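Local coordinates for K Homology domain-containing protein (Pyrococcus horikoshii, PDB 2E3U) that probably binds RNA through its two KH domains and is thought, as a Dim2p protein, to serve in processing pre-ribosomal RNA, at residues Val38-Lys42 with Asp43-Val47; Pro137-Arg140 with Gly141-Gly145; Val162-Gly166 with Lys167-Ile171. All coordinates share one frame; numbering follows the deposited sequence.

Contact 1. Residues Val38-Lys42 with Asp43-Val47; sequences VKIPK and DRIAV
I40 and I45 bring their side chains together across the turn that leads from strand 35-39 into helix 42-49. The two branched chains cross at a slant, with CG1 of I40 4.2 Å from CG1 of I45. In I40, CG1 takes the hindered place between the backbone N and the carbonyl carbon (chi1 71°), which carries CD1 over the backbone of the following helical turn, 3.9 Å from C of R44. CG1 of I45 stands opposite its carbonyl carbon, beside the backbone N, and from there CD1 reaches CA of K42, 3.9 Å off. Both isoleucines are buried, as suits bulky apolar chains, and I45 also touches S71.

P41 meets R44. Its ring and the root of the R44 chain lie side by side and point the same way, CG of P41 being 4.0 Å from CG of R44; P41 CB also meets CB of D43, at 4.0 Å. Proline suits this point because the ring restrains phi, and with psi at 146° the chain is still extended just ahead of the helix. Its carbonyl does have work to do: N of R44 donates to O of P41 at 2.8 Å with an N-H...O angle of 159°, approaching from well above the carbonyl plane. The next bond, from N of I45 to O of K42, is weak at 3.4 Å. K42 is exposed, as suits a lysine.

R44 is bent along its chain and gives its NE to the carbonyl oxygen of I100. In this first KH domain the turn therefore lies against helix 87-101, which V38 and V47 also touch, while backbone bonds from V38 to V76 and from I40 to G74 tie strand 35-39 and the residue after it to strand 75-80 and the loop before that strand.

Contact 2. Residues Pro137-Arg140 with Gly141-Gly145; sequences PRVR and GRIIG
P137 accepts the backbone N of G141 on its O at 3.2 Å, one helical turn on, and proline is tolerated here because it stands in the first turn of helix 136-144, where a backbone N-H would have no helical carbonyl before it to bond. R138 comes next: its O takes N of R142 at 3.1 Å, and R142, stretched out from CG to NE, runs back along the helix surface until NH1 makes a second, weak bond to the same oxygen at 3.5 Å. The guanidinium turns an edge to CB of R138, and both arginines are exposed.

This is the first helix of the second KH domain. It ends at I144, and G145, with a positive phi that suits glycine, is the first residue beyond it and opens the Gly-x-x-Gly loop that in KH domains generally meets RNA.

V139 faces the interior. It sets CG2 anti to its backbone N, alongside I143 and 3.9 Å from I143 CD1, and both pack on helix 175-189 through A189 and I185. V139 O receives N of I143 at 3.0 Å. Finally R140 O accepts N of I144 at 3.0 Å, with I144 CG1 packed close to that oxygen, and the R140 guanidinium has P137 CA over one face.

Contact 3. Residues Val162-Gly166 with Lys167-Ile171; sequences VSVYG and KTVAI
A beta hairpin with a two-residue turn joins strand 161-165 to strand 168-173 in the second KH domain, its type II' turn running from Y165 to T168. G166 has a positive phi (51°), a conformation to which glycine is suited, and K167 at the other corner leads its chain away into solvent. Y165 and T168 close the turn with a reciprocal pair of bonds: N of T168 to O of Y165, and N of Y165 to O of T168, each 3.0 Å and the latter almost straight at 177°. S163 and A170 form the next such pair, with S163 N to A170 O at 2.8 Å and A170 N to S163 O at 2.7 Å.

On the face shared by the valines, V169 has CG1 anti to its N (chi1 -166°), which places this methyl 3.7 Å from V162 CG1 and 3.8 Å from V164 CG2. The other face is more polar. One water donates to S163 O and accepts from T168 OG1, joining the two strands, and R102 receives S163 OG on its carbonyl and donates NH1 to T168 OG1.

The valine face is covered by helices 136-144 and 175-189, whereas A170 and S163 meet F104, in the loop between helices 87-101 and 106-109. Strand 168-173 is central in its sheet, bonding to strand 118-123 along its other side.

In the fold
Contact 3 is nearest the centre of the chain and the most buried of the three, its turn exposed; contact 1, a strand-to-helix turn, and contact 2, a helix, are partly open to solvent. Contacts 2 and 3 belong to the second KH domain and share a core: I143 packs on V164 and V169, and CD of R140 comes close to O of G166. Contact 1 lies in the first domain, about 23 Å between centres from contact 2, yet R44 rests its chain on the Y165 hydroxyl across the domain boundary. Strand pairing dominates contact 3, i to i+4 helix bonds contact 2, and a proline turn contact 1.

Contact 1. Residues Val38-Lys42 with Asp43-Val47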
ATOM      1  N   VAL A  38      -2.525 -11.251  -9.383  1.00 22.79           N
ATOM      2  CA  VAL A  38      -1.482 -10.990  -8.361  1.00 23.12           C
ATOM      3  C   VAL A  38      -1.358 -12.094  -7.319  1.00 23.28           C
ATOM      4  O   VAL A  38      -2.090 -13.064  -7.344  1.00 23.46           O
ATOM      5  CB  VAL A  38      -1.645  -9.584  -7.650  1.00 22.57           C
ATOM      6  CG1 VAL A  38      -1.562  -8.447  -8.657  1.00 21.96           C
ATOM      7  CG2 VAL A  38      -2.915  -9.499  -6.819  1.00 21.40           C
ATOM      8  N   LYS A  39      -0.431 -11.930  -6.387  1.00 24.28           N
ATOM      9  CA  LYS A  39      -0.282 -12.878  -5.298  1.00 25.01           C
ATOM     10  C   LYS A  39      -0.011 -12.071  -4.051  1.00 25.09           C
ATOM     11  O   LYS A  39       0.887 -11.232  -4.060  1.00 25.40           O
ATOM     12  CB  LYS A  39       0.896 -13.828  -5.602  1.00 25.44           C
ATOM     13  CG  LYS A  39       0.925 -15.135  -4.813  1.00 27.57           C
ATOM     14  CD  LYS A  39       1.395 -16.283  -5.718  1.00 28.45           C
ATOM     15  CE  LYS A  39       1.570 -17.584  -4.944  1.00 32.49           C
ATOM     16  NZ  LYS A  39       2.378 -18.643  -5.673  1.00 32.26           N
ATOM     17  N   ILE A  40      -0.800 -12.312  -2.997  1.00 24.97           N
ATOM     18  CA  ILE A  40      -0.639 -11.658  -1.690  1.00 24.23           C
ATOM     19  C   ILE A  40      -0.265 -12.736  -0.658  1.00 24.97           C
ATOM     20  O   ILE A  40      -0.477 -13.916  -0.912  1.00 25.01           O
ATOM     21  CB  ILE A  40      -1.912 -10.834  -1.263  1.00 24.59           C
ATOM     22  CG1 ILE A  40      -3.108 -11.754  -0.881  1.00 23.42           C
ATOM     23  CG2 ILE A  40      -2.291  -9.829  -2.366  1.00 21.89           C
ATOM     24  CD1 ILE A  40      -4.252 -10.991  -0.097  1.00 23.87           C
ATOM     25  N   PRO A  41       0.329 -12.341   0.490  1.00 25.27           N
ATOM     26  CA  PRO A  41       0.694 -13.344   1.508  1.00 25.88           C
ATOM     27  C   PRO A  41      -0.518 -14.065   2.038  1.00 26.13           C
ATOM     28  O   PRO A  41      -1.576 -13.451   2.167  1.00 26.04           O
ATOM     29  CB  PRO A  41       1.315 -12.508   2.657  1.00 25.26           C
ATOM     30  CG  PRO A  41       1.574 -11.162   2.106  1.00 24.89           C
ATOM     31  CD  PRO A  41       0.702 -10.967   0.891  1.00 25.13           C
ATOM     32  N   LYS A  42      -0.356 -15.343   2.377  1.00 27.98           N
ATOM     33  CA  LYS A  42      -1.419 -16.127   3.035  1.00 29.57           C
ATOM     34  C   LYS A  42      -1.925 -15.439   4.316  1.00 30.36           C
ATOM     35  O   LYS A  42      -3.129 -15.443   4.632  1.00 30.76           O
ATOM     36  CB  LYS A  42      -0.929 -17.540   3.335  1.00 30.08           C
ATOM     37  CG  LYS A  42      -1.127 -18.559   2.187  1.00 32.66           C
ATOM     38  CD  LYS A  42      -0.026 -18.494   1.113  1.00 35.60           C
ATOM     39  CE  LYS A  42       1.222 -19.333   1.461  1.00 35.76           C
ATOM     40  NZ  LYS A  42       0.997 -20.822   1.514  1.00 38.08           N
ATOM     41  N   ASP A  43      -0.978 -14.863   5.044  1.00 30.91           N
ATOM     42  CA  ASP A  43      -1.226 -13.915   6.125  1.00 31.77           C
ATOM     43  C   ASP A  43      -2.378 -12.897   5.863  1.00 30.22           C
ATOM     44  O   ASP A  43      -3.148 -12.531   6.771  1.00 29.60           O
ATOM     45  CB  ASP A  43       0.099 -13.167   6.400  1.00 32.58           C
ATOM     46  CG  ASP A  43       0.265 -12.776   7.853  1.00 36.53           C
ATOM     47  OD1 ASP A  43       0.113 -11.563   8.157  1.00 41.48           O
ATOM     48  OD2 ASP A  43       0.551 -13.674   8.688  1.00 37.93           O
ATOM     49  N   ARG A  44      -2.506 -12.449   4.626  1.00 28.79           N
ATOM     50  CA  ARG A  44      -3.413 -11.326   4.343  1.00 28.04           C
ATOM     51  C   ARG A  44      -4.768 -11.676   3.738  1.00 27.82           C
ATOM     52  O   ARG A  44      -5.669 -10.819   3.666  1.00 28.19           O
ATOM     53  CB  ARG A  44      -2.694 -10.252   3.517  1.00 26.63           C
ATOM     54  CG  ARG A  44      -1.490  -9.681   4.244  1.00 26.40           C
ATOM     55  CD  ARG A  44      -1.889  -8.978   5.521  1.00 22.26           C
ATOM     56  NE  ARG A  44      -2.626  -7.744   5.223  1.00 22.79           N
ATOM     57  CZ  ARG A  44      -3.129  -6.930   6.149  1.00 23.28           C
ATOM     58  NH1 ARG A  44      -3.766  -5.830   5.787  1.00 21.06           N
ATOM     59  NH2 ARG A  44      -2.959  -7.194   7.446  1.00 21.06           N
ATOM     60  N   ILE A  45      -4.920 -12.924   3.319  1.00 27.57           N
ATOM     61  CA  ILE A  45      -6.081 -13.356   2.534  1.00 27.47           C
ATOM     62  C   ILE A  45      -7.373 -13.118   3.321  1.00 27.66           C
ATOM     63  O   ILE A  45      -8.365 -12.564   2.778  1.00 26.41           O
ATOM     64  CB  ILE A  45      -5.934 -14.842   2.135  1.00 27.80           C
ATOM     65  CG1 ILE A  45      -4.933 -14.982   0.983  1.00 27.65           C
ATOM     66  CG2 ILE A  45      -7.325 -15.504   1.799  1.00 26.23           C
ATOM     67  CD1 ILE A  45      -4.538 -16.473   0.696  1.00 28.90           C
ATOM     68  N   ALA A  46      -7.337 -13.535   4.595  1.00 27.03           N
ATOM     69  CA  ALA A  46      -8.453 -13.375   5.507  1.00 27.45           C
ATOM     70  C   ALA A  46      -8.904 -11.904   5.625  1.00 27.80           C
ATOM     71  O   ALA A  46     -10.100 -11.637   5.692  1.00 27.09           O
ATOM     72  CB  ALA A  46      -8.131 -14.011   6.917  1.00 27.08           C
ATOM     73  N   VAL A  47      -7.957 -10.959   5.613  1.00 28.72           N
ATOM     74  CA  VAL A  47      -8.316  -9.524   5.603  1.00 29.36           C
ATOM     75  C   VAL A  47      -8.874  -9.026   4.255  1.00 28.72           C
ATOM     76  O   VAL A  47      -9.799  -8.182   4.225  1.00 28.78           O
ATOM     77  CB  VAL A  47      -7.190  -8.595   6.196  1.00 29.81           C
ATOM     78  CG1 VAL A  47      -5.960  -8.665   5.395  1.00 31.99           C
ATOM     79  CG2 VAL A  47      -7.631  -7.155   6.245  1.00 31.18           C
TER

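Contact 2. Residues Pro137-Arg140 with Gly141-Gly145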
ATOM      1  N   PRO A 137      14.780  -5.937  10.713  1.00 44.44           N
ATOM      2  CA  PRO A 137      13.981  -5.373  11.823  1.00 43.57           C
ATOM      3  C   PRO A 137      14.461  -3.983  12.286  1.00 42.77           C
ATOM      4  O   PRO A 137      13.677  -3.208  12.852  1.00 42.10           O
ATOM      5  CB  PRO A 137      14.158  -6.396  12.954  1.00 43.47           C
ATOM      6  CG  PRO A 137      15.310  -7.273  12.524  1.00 44.21           C
ATOM      7  CD  PRO A 137      15.357  -7.257  11.051  1.00 44.15           C
ATOM      8  N   ARG A 138      15.745  -3.700  12.048  1.00 41.99           N
ATOM      9  CA  ARG A 138      16.369  -2.421  12.386  1.00 40.91           C
ATOM     10  C   ARG A 138      15.965  -1.319  11.399  1.00 39.35           C
ATOM     11  O   ARG A 138      15.793  -0.167  11.796  1.00 39.27           O
ATOM     12  CB  ARG A 138      17.894  -2.557  12.425  1.00 41.32           C
ATOM     13  CG  ARG A 138      18.410  -3.941  12.868  1.00 43.71           C
ATOM     14  CD  ARG A 138      18.236  -4.189  14.360  1.00 45.66           C
ATOM     15  NE  ARG A 138      19.384  -3.729  15.135  1.00 47.05           N
ATOM     16  CZ  ARG A 138      20.348  -4.517  15.604  1.00 47.30           C
ATOM     17  NH1 ARG A 138      20.316  -5.828  15.382  1.00 48.05           N
ATOM     18  NH2 ARG A 138      21.341  -3.992  16.305  1.00 46.81           N
ATOM     19  N   VAL A 139      15.826  -1.671  10.125  1.00 37.49           N
ATOM     20  CA  VAL A 139      15.348  -0.729   9.142  1.00 36.53           C
ATOM     21  C   VAL A 139      13.876  -0.384   9.410  1.00 35.54           C
ATOM     22  O   VAL A 139      13.503   0.800   9.429  1.00 34.97           O
ATOM     23  CB  VAL A 139      15.635  -1.157   7.663  1.00 37.05           C
ATOM     24  CG1 VAL A 139      14.845  -2.390   7.244  1.00 38.43           C
ATOM     25  CG2 VAL A 139      15.338  -0.006   6.716  1.00 35.51           C
ATOM     26  N   ARG A 140      13.071  -1.410   9.675  1.00 33.80           N
ATOM     27  CA  ARG A 140      11.666  -1.213   9.998  1.00 32.63           C
ATOM     28  C   ARG A 140      11.477  -0.288  11.181  1.00 31.41           C
ATOM     29  O   ARG A 140      10.574   0.530  11.162  1.00 30.74           O
ATOM     30  CB  ARG A 140      10.970  -2.544  10.244  1.00 32.53           C
ATOM     31  CG  ARG A 140      10.991  -3.429   9.010  1.00 34.58           C
ATOM     32  CD  ARG A 140       9.950  -4.512   9.042  1.00 36.75           C
ATOM     33  NE  ARG A 140      10.498  -5.821   9.407  1.00 40.96           N
ATOM     34  CZ  ARG A 140      10.454  -6.312  10.640  1.00 42.98           C
ATOM     35  NH1 ARG A 140      10.955  -7.511  10.896  1.00 42.13           N
ATOM     36  NH2 ARG A 140       9.911  -5.586  11.622  1.00 43.72           N
ATOM     37  N   GLY A 141      12.347  -0.408  12.186  1.00 30.78           N
ATOM     38  CA  GLY A 141      12.257   0.381  13.416  1.00 29.70           C
ATOM     39  C   GLY A 141      12.650   1.821  13.187  1.00 29.10           C
ATOM     40  O   GLY A 141      12.116   2.736  13.798  1.00 29.02           O
ATOM     41  N   ARG A 142      13.604   2.014  12.293  1.00 29.37           N
ATOM     42  CA  ARG A 142      14.037   3.336  11.879  1.00 29.42           C
ATOM     43  C   ARG A 142      12.951   4.083  11.127  1.00 28.41           C
ATOM     44  O   ARG A 142      12.830   5.299  11.283  1.00 29.03           O
ATOM     45  CB  ARG A 142      15.256   3.228  10.976  1.00 30.07           C
ATOM     46  CG  ARG A 142      16.562   2.966  11.679  1.00 32.73           C
ATOM     47  CD  ARG A 142      17.612   2.721  10.595  1.00 35.84           C
ATOM     48  NE  ARG A 142      18.981   2.806  11.089  1.00 40.23           N
ATOM     49  CZ  ARG A 142      19.707   1.768  11.496  1.00 41.61           C
ATOM     50  NH1 ARG A 142      19.198   0.541  11.491  1.00 42.17           N
ATOM     51  NH2 ARG A 142      20.951   1.966  11.919  1.00 42.72           N
ATOM     52  N   ILE A 143      12.183   3.369  10.305  1.00 27.06           N
ATOM     53  CA  ILE A 143      11.056   3.988   9.571  1.00 26.82           C
ATOM     54  C   ILE A 143       9.841   4.274  10.493  1.00 27.24           C
ATOM     55  O   ILE A 143       9.231   5.351  10.424  1.00 27.47           O
ATOM     56  CB  ILE A 143      10.643   3.152   8.298  1.00 26.30           C
ATOM     57  CG1 ILE A 143      11.829   3.052   7.331  1.00 26.37           C
ATOM     58  CG2 ILE A 143       9.462   3.779   7.569  1.00 24.81           C
ATOM     59  CD1 ILE A 143      11.870   1.767   6.468  1.00 26.95           C
ATOM     60  N   ILE A 144       9.516   3.302  11.348  1.00 27.29           N
ATOM     61  CA  ILE A 144       8.343   3.309  12.214  1.00 27.89           C
ATOM     62  C   ILE A 144       8.530   4.275  13.393  1.00 28.49           C
ATOM     63  O   ILE A 144       7.621   5.031  13.707  1.00 28.64           O
ATOM     64  CB  ILE A 144       8.050   1.849  12.683  1.00 28.36           C
ATOM     65  CG1 ILE A 144       7.464   1.044  11.512  1.00 30.17           C
ATOM     66  CG2 ILE A 144       7.079   1.768  13.872  1.00 28.70           C
ATOM     67  CD1 ILE A 144       7.320  -0.416  11.790  1.00 30.39           C
ATOM     68  N   GLY A 145       9.715   4.248  14.018  1.00 28.03           N
ATOM     69  CA  GLY A 145      10.027   5.042  15.182  1.00 28.22           C
ATOM     70  C   GLY A 145       9.496   4.454  16.487  1.00 29.11           C
ATOM     71  O   GLY A 145       8.835   3.400  16.508  1.00 29.58           O
TER

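Contact 3. Residues Val162-Gly166 with Lys167-Ile171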
ATOM      1  N   VAL A 162       1.391   5.198   4.525  1.00 17.44           N
ATOM      2  CA  VAL A 162       2.608   4.357   4.557  1.00 17.79           C
ATOM      3  C   VAL A 162       2.389   3.080   5.341  1.00 18.10           C
ATOM      4  O   VAL A 162       1.931   3.125   6.450  1.00 17.80           O
ATOM      5  CB  VAL A 162       3.794   5.088   5.221  1.00 17.94           C
ATOM      6  CG1 VAL A 162       4.999   4.123   5.391  1.00 15.35           C
ATOM      7  CG2 VAL A 162       4.181   6.362   4.397  1.00 15.94           C
ATOM      8  N   SER A 163       2.744   1.946   4.754  1.00 17.46           N
ATOM      9  CA  SER A 163       2.623   0.654   5.428  1.00 18.18           C
ATOM     10  C   SER A 163       3.980  -0.086   5.403  1.00 18.96           C
ATOM     11  O   SER A 163       4.534  -0.368   4.332  1.00 17.88           O
ATOM     12  CB  SER A 163       1.544  -0.194   4.728  1.00 17.11           C
ATOM     13  OG  SER A 163       1.542  -1.495   5.253  1.00 15.89           O
ATOM     14  N   VAL A 164       4.523  -0.338   6.589  1.00 20.49           N
ATOM     15  CA  VAL A 164       5.750  -1.091   6.740  1.00 21.17           C
ATOM     16  C   VAL A 164       5.340  -2.512   7.155  1.00 22.58           C
ATOM     17  O   VAL A 164       4.688  -2.726   8.166  1.00 23.17           O
ATOM     18  CB  VAL A 164       6.702  -0.393   7.744  1.00 21.80           C
ATOM     19  CG1 VAL A 164       8.081  -1.059   7.769  1.00 21.29           C
ATOM     20  CG2 VAL A 164       6.862   1.081   7.372  1.00 20.48           C
ATOM     21  N   TYR A 165       5.700  -3.483   6.345  1.00 23.56           N
ATOM     22  CA  TYR A 165       5.166  -4.819   6.505  1.00 25.21           C
ATOM     23  C   TYR A 165       6.164  -5.803   5.903  1.00 25.14           C
ATOM     24  O   TYR A 165       6.504  -5.708   4.728  1.00 25.17           O
ATOM     25  CB  TYR A 165       3.773  -4.937   5.830  1.00 26.17           C
ATOM     26  CG  TYR A 165       3.096  -6.263   6.072  1.00 27.34           C
ATOM     27  CD1 TYR A 165       3.186  -7.290   5.134  1.00 28.91           C
ATOM     28  CD2 TYR A 165       2.406  -6.514   7.267  1.00 30.09           C
ATOM     29  CE1 TYR A 165       2.604  -8.538   5.367  1.00 29.42           C
ATOM     30  CE2 TYR A 165       1.801  -7.756   7.508  1.00 31.22           C
ATOM     31  CZ  TYR A 165       1.905  -8.765   6.547  1.00 30.64           C
ATOM     32  OH  TYR A 165       1.306 -10.004   6.754  1.00 30.76           O
ATOM     33  N   GLY A 166       6.652  -6.727   6.731  1.00 25.93           N
ATOM     34  CA  GLY A 166       7.635  -7.716   6.310  1.00 25.19           C
ATOM     35  C   GLY A 166       8.815  -7.061   5.618  1.00 25.86           C
ATOM     36  O   GLY A 166       9.516  -6.222   6.207  1.00 25.84           O
ATOM     37  N   LYS A 167       9.003  -7.425   4.353  1.00 25.33           N
ATOM     38  CA  LYS A 167      10.163  -7.020   3.581  1.00 25.54           C
ATOM     39  C   LYS A 167       9.919  -5.779   2.711  1.00 23.88           C
ATOM     40  O   LYS A 167      10.765  -5.417   1.893  1.00 24.02           O
ATOM     41  CB  LYS A 167      10.672  -8.211   2.736  1.00 25.90           C
ATOM     42  CG  LYS A 167      11.220  -9.378   3.578  1.00 26.74           C
ATOM     43  CD  LYS A 167      11.892 -10.450   2.725  1.00 28.18           C
ATOM     44  CE  LYS A 167      13.369 -10.112   2.449  1.00 32.45           C
ATOM     45  NZ  LYS A 167      14.111 -11.272   1.852  1.00 33.51           N
ATOM     46  N   THR A 168       8.777  -5.124   2.891  1.00 22.65           N
ATOM     47  CA  THR A 168       8.436  -3.961   2.060  1.00 20.96           C
ATOM     48  C   THR A 168       7.991  -2.784   2.885  1.00 20.34           C
ATOM     49  O   THR A 168       7.609  -2.935   4.039  1.00 19.56           O
ATOM     50  CB  THR A 168       7.301  -4.249   1.062  1.00 21.00           C
ATOM     51  OG1 THR A 168       6.098  -4.566   1.779  1.00 21.52           O
ATOM     52  CG2 THR A 168       7.657  -5.401   0.078  1.00 21.31           C
ATOM     53  N   VAL A 169       8.040  -1.605   2.261  1.00 20.33           N
ATOM     54  CA  VAL A 169       7.289  -0.437   2.683  1.00 19.67           C
ATOM     55  C   VAL A 169       6.395  -0.147   1.505  1.00 19.82           C
ATOM     56  O   VAL A 169       6.850  -0.232   0.372  1.00 20.99           O
ATOM     57  CB  VAL A 169       8.176   0.838   2.918  1.00 20.02           C
ATOM     58  CG1 VAL A 169       7.412   1.917   3.688  1.00 16.79           C
ATOM     59  CG2 VAL A 169       9.384   0.491   3.669  1.00 21.96           C
ATOM     60  N   ALA A 170       5.132   0.199   1.753  1.00 19.24           N
ATOM     61  CA  ALA A 170       4.204   0.536   0.658  1.00 18.93           C
ATOM     62  C   ALA A 170       3.623   1.936   0.898  1.00 18.81           C
ATOM     63  O   ALA A 170       3.364   2.299   2.030  1.00 19.35           O
ATOM     64  CB  ALA A 170       3.096  -0.502   0.528  1.00 17.21           C
ATOM     65  N   ILE A 171       3.440   2.700  -0.173  1.00 17.69           N
ATOM     66  CA  ILE A 171       3.064   4.097  -0.102  1.00 16.81           C
ATOM     67  C   ILE A 171       1.877   4.340  -1.020  1.00 16.41           C
ATOM     68  O   ILE A 171       1.810   3.778  -2.111  1.00 16.13           O
ATOM     69  CB  ILE A 171       4.233   5.036  -0.491  1.00 17.00           C
ATOM     70  CG1 ILE A 171       5.534   4.596   0.205  1.00 17.04           C
ATOM     71  CG2 ILE A 171       3.879   6.496  -0.138  1.00 16.01           C
ATOM     72  CD1 ILE A 171       6.823   5.404  -0.189  1.00 18.07           C
TER
HETATM   73  O   HOH W   1       4.154  -2.903   3.076  1.00 33.21           O